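Local coordinates for protein xylulose kinase (Escherichia coli, PDB 2ITM) that catalyses the ATP-dependent phosphorylation of D-xylulose to D-xylulose 5-phosphate and, less efficiently, that of 1-deoxy-D-xylulose, at residues M243-G254 / K386-A397. Sequence-based numbering, arbitrary orientation.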
loop_
_atom_site.group_PDB
_atom_site.type_symbol
_atom_site.label_atom_id
_atom_site.label_comp_id
_atom_site.label_asym_id
_atom_site.label_seq_id
_atom_site.Cartn_x
_atom_site.Cartn_y
_atom_site.Cartn_z
ATOM N N MET A 243 15.428 -34.378 13.230
ATOM C CA MET A 243 15.005 -33.645 14.390
ATOM C C MET A 243 14.284 -34.534 15.377
ATOM O O MET A 243 13.186 -34.983 15.131
ATOM C CB MET A 243 14.153 -32.445 13.980
ATOM C CG MET A 243 14.545 -31.146 14.641
ATOM S SD MET A 243 15.619 -30.065 13.717
ATOM C CE MET A 243 16.930 -31.151 13.302
ATOM N N VAL A 244 14.924 -34.787 16.504
ATOM C CA VAL A 244 14.811 -36.065 17.164
ATOM C C VAL A 244 14.931 -35.982 18.688
ATOM O O VAL A 244 14.302 -36.746 19.395
ATOM C CB VAL A 244 15.804 -37.062 16.574
ATOM C CG1 VAL A 244 16.531 -37.815 17.648
ATOM C CG2 VAL A 244 15.128 -37.980 15.588
ATOM N N ASP A 245 15.724 -35.046 19.185
ATOM C CA ASP A 245 15.918 -34.904 20.621
ATOM C C ASP A 245 15.617 -33.504 21.148
ATOM O O ASP A 245 15.633 -32.538 20.408
ATOM C CB ASP A 245 17.334 -35.306 21.017
ATOM C CG ASP A 245 17.538 -36.787 20.962
ATOM O OD1 ASP A 245 16.721 -37.545 21.476
ATOM O OD2 ASP A 245 18.534 -37.286 20.427
ATOM N N ALA A 246 15.368 -33.419 22.446
ATOM C CA ALA A 246 15.067 -32.166 23.106
ATOM C C ALA A 246 15.938 -31.003 22.655
ATOM O O ALA A 246 17.156 -31.099 22.629
ATOM C CB ALA A 246 15.138 -32.326 24.590
ATOM N N ASN A 247 15.279 -29.909 22.299
ATOM C CA ASN A 247 15.927 -28.683 21.865
ATOM C C ASN A 247 16.556 -28.716 20.482
ATOM O O ASN A 247 17.224 -27.779 20.093
ATOM C CB ASN A 247 16.931 -28.191 22.905
ATOM C CG ASN A 247 16.298 -27.956 24.261
ATOM O OD1 ASN A 247 15.415 -27.125 24.408
ATOM N ND2 ASN A 247 16.746 -28.697 25.252
ATOM N N GLN A 248 16.341 -29.786 19.737
ATOM C CA GLN A 248 16.537 -29.713 18.301
ATOM C C GLN A 248 15.421 -28.922 17.644
ATOM O O GLN A 248 14.264 -29.083 17.976
ATOM C CB GLN A 248 16.650 -31.102 17.680
ATOM C CG GLN A 248 17.889 -31.869 18.087
ATOM C CD GLN A 248 17.985 -33.203 17.398
ATOM O OE1 GLN A 248 17.449 -34.188 17.849
ATOM N NE2 GLN A 248 18.709 -33.238 16.305
ATOM N N ALA A 249 15.793 -28.051 16.720
ATOM C CA ALA A 249 14.849 -27.147 16.097
ATOM C C ALA A 249 15.177 -26.926 14.639
ATOM O O ALA A 249 16.339 -26.834 14.261
ATOM C CB ALA A 249 14.816 -25.836 16.825
ATOM N N MET A 250 14.129 -26.833 13.831
ATOM C CA MET A 250 14.257 -26.526 12.424
ATOM C C MET A 250 13.333 -25.400 11.998
ATOM O O MET A 250 12.226 -25.282 12.487
ATOM C CB MET A 250 14.022 -27.769 11.571
ATOM C CG MET A 250 12.592 -28.255 11.552
ATOM S SD MET A 250 12.332 -29.888 10.850
ATOM C CE MET A 250 12.217 -29.481 9.144
ATOM N N LEU A 251 13.813 -24.578 11.081
ATOM C CA LEU A 251 13.007 -23.555 10.445
ATOM C C LEU A 251 12.923 -23.807 8.956
ATOM O O LEU A 251 13.926 -23.777 8.265
ATOM C CB LEU A 251 13.587 -22.165 10.704
ATOM C CG LEU A 251 12.977 -20.966 9.986
ATOM C CD1 LEU A 251 11.569 -20.704 10.447
ATOM C CD2 LEU A 251 13.822 -19.745 10.194
ATOM N N SER A 252 11.721 -24.069 8.470
ATOM C CA SER A 252 11.550 -24.335 7.059
ATOM C C SER A 252 11.077 -23.112 6.313
ATOM O O SER A 252 9.940 -22.695 6.445
ATOM C CB SER A 252 10.631 -25.516 6.809
ATOM O OG SER A 252 10.563 -25.826 5.433
ATOM N N LEU A 253 11.976 -22.552 5.523
ATOM C CA LEU A 253 11.643 -21.453 4.650
ATOM C C LEU A 253 11.209 -21.973 3.288
ATOM O O LEU A 253 11.683 -21.524 2.261
ATOM C CB LEU A 253 12.829 -20.500 4.531
ATOM C CG LEU A 253 13.692 -20.313 5.780
ATOM C CD1 LEU A 253 15.058 -19.859 5.413
ATOM C CD2 LEU A 253 13.077 -19.343 6.725
ATOM N N GLY A 254 10.302 -22.934 3.306
ATOM C CA GLY A 254 9.816 -23.549 2.095
ATOM C C GLY A 254 8.533 -22.911 1.623
ATOM O O GLY A 254 8.231 -21.779 1.967
ATOM N N LYS A 386 15.198 -24.209 24.063
ATOM C CA LYS A 386 16.499 -23.566 23.989
ATOM C C LYS A 386 17.471 -24.302 23.079
ATOM O O LYS A 386 18.181 -25.201 23.503
ATOM C CB LYS A 386 17.089 -23.394 25.387
ATOM C CG LYS A 386 18.455 -22.725 25.438
ATOM C CD LYS A 386 18.492 -21.418 24.687
ATOM C CE LYS A 386 19.492 -21.468 23.547
ATOM N NZ LYS A 386 18.995 -20.807 22.301
ATOM N N PRO A 387 17.494 -23.900 21.820
ATOM C CA PRO A 387 18.287 -24.590 20.809
ATOM C C PRO A 387 19.761 -24.200 20.857
ATOM O O PRO A 387 20.075 -23.049 21.091
ATOM C CB PRO A 387 17.645 -24.141 19.500
ATOM C CG PRO A 387 16.926 -22.920 19.819
ATOM C CD PRO A 387 16.486 -23.012 21.229
ATOM N N GLN A 388 20.631 -25.156 20.639
ATOM C CA GLN A 388 22.033 -24.862 20.390
ATOM C C GLN A 388 22.219 -24.295 19.003
ATOM O O GLN A 388 23.046 -23.424 18.769
ATOM C CB GLN A 388 22.865 -26.127 20.489
ATOM C CG GLN A 388 22.600 -26.994 21.686
ATOM C CD GLN A 388 23.389 -28.281 21.629
ATOM O OE1 GLN A 388 24.530 -28.287 21.190
ATOM N NE2 GLN A 388 22.786 -29.363 22.060
ATOM N N SER A 389 21.446 -24.829 18.075
ATOM C CA SER A 389 21.400 -24.313 16.734
ATOM C C SER A 389 20.003 -24.486 16.179
ATOM O O SER A 389 19.216 -25.224 16.722
ATOM C CB SER A 389 22.417 -25.034 15.854
ATOM O OG SER A 389 23.363 -24.135 15.329
ATOM N N VAL A 390 19.730 -23.796 15.090
ATOM C CA VAL A 390 18.529 -24.013 14.344
ATOM C C VAL A 390 18.865 -24.495 12.946
ATOM O O VAL A 390 19.535 -23.822 12.203
ATOM C CB VAL A 390 17.676 -22.747 14.294
ATOM C CG1 VAL A 390 16.578 -22.879 13.284
ATOM C CG2 VAL A 390 17.114 -22.449 15.645
ATOM N N THR A 391 18.393 -25.685 12.629
ATOM C CA THR A 391 18.442 -26.175 11.288
ATOM C C THR A 391 17.614 -25.373 10.331
ATOM O O THR A 391 16.450 -25.114 10.574
ATOM C CB THR A 391 18.087 -27.657 11.229
ATOM O OG1 THR A 391 19.272 -28.430 11.383
ATOM C CG2 THR A 391 17.645 -28.030 9.852
ATOM N N LEU A 392 18.219 -24.991 9.228
ATOM C CA LEU A 392 17.606 -24.072 8.301
ATOM C C LEU A 392 17.543 -24.726 6.932
ATOM O O LEU A 392 18.544 -25.010 6.330
ATOM C CB LEU A 392 18.417 -22.786 8.260
ATOM C CG LEU A 392 17.898 -21.574 7.510
ATOM C CD1 LEU A 392 16.523 -21.145 7.952
ATOM C CD2 LEU A 392 18.862 -20.459 7.652
ATOM N N ILE A 393 16.329 -24.969 6.460
ATOM C CA ILE A 393 16.123 -25.610 5.179
ATOM C C ILE A 393 14.994 -24.960 4.397
ATOM O O ILE A 393 14.269 -24.129 4.920
ATOM C CB ILE A 393 15.847 -27.101 5.360
ATOM C CG1 ILE A 393 14.658 -27.315 6.282
ATOM C CG2 ILE A 393 17.067 -27.811 5.897
ATOM C CD1 ILE A 393 13.898 -28.495 5.970
ATOM N N GLY A 394 14.859 -25.362 3.139
ATOM C CA GLY A 394 13.816 -24.859 2.272
ATOM C C GLY A 394 14.371 -23.895 1.254
ATOM O O GLY A 394 15.465 -23.391 1.417
ATOM N N GLY A 395 13.609 -23.639 0.200
ATOM C CA GLY A 395 14.049 -22.775 -0.872
ATOM C C GLY A 395 14.312 -21.345 -0.452
ATOM O O GLY A 395 15.191 -20.692 -0.995
ATOM N N GLY A 396 13.557 -20.860 0.523
ATOM C CA GLY A 396 13.833 -19.573 1.130
ATOM C C GLY A 396 15.209 -19.461 1.748
ATOM O O GLY A 396 15.733 -18.382 1.903
ATOM N N ALA A 397 15.791 -20.610 2.081
ATOM C CA ALA A 397 17.026 -20.667 2.840
ATOM C C ALA A 397 18.255 -20.594 1.969
ATOM O O ALA A 397 19.364 -20.744 2.455
ATOM C CB ALA A 397 17.062 -21.902 3.650
HETATM O O HOH W 1 19.535 -27.430 19.290
#
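The carbonyl O of Thr391 takes the N-H of Leu251 at 2.7 Å, nearly in line with its C=O bond, and the CA-H of Met250 makes a weaker C-H...O contact with the same oxygen. Three more backbone bonds continue the parallel ladder between strands 249-253 and 390-393: Thr391 N to Ala249 O, Ile393 N to Leu251 O, and Leu253 N to Ile393 O. Past the ladder, Gly396 N bonds to Leu253 O at 2.6 Å and ties the 3-10 turn 395-397 to strand 249-253. Gly394, at backbone angles that favour glycine, lets the chain turn close beside Leu253 and Gly254.

At the other end, Asn247 turns its side chain to the loop before strand 390-393. Its OD1 receives Lys386 N at 2.9 Å, almost straight at the hydrogen, but the donor lies 38° out of the amide plane. A water links Asn247 O to Gln388 N.

The two faces differ. On one, Leu251 and Leu392 share a chi1 near 180°, which turns both side chains the same way and rests Leu251 CD2 on Leu392 CD1 at 3.8 Å. Leu253 lies across the end of Leu392 and reaches Ala397; its CD1 is modelled closer to its neighbours than usual, so the exact distances are doubtful. On the other face, Met250 is bent at its last torsion, and its CE meets Ile393 CD1 at 3.7 Å. Both side chains also pack on helix 233-241, which begins with Asp233, the probable proton acceptor. Thr391 OG1 bonds to Arg417.

The strands are neighbours in the central mixed sheet of the C-terminal, actin-like ATPase domain of an FGGY kinase. The join is thus held mainly by backbone bonds, with apolar side chains fastening one face to the helix that carries Asp233.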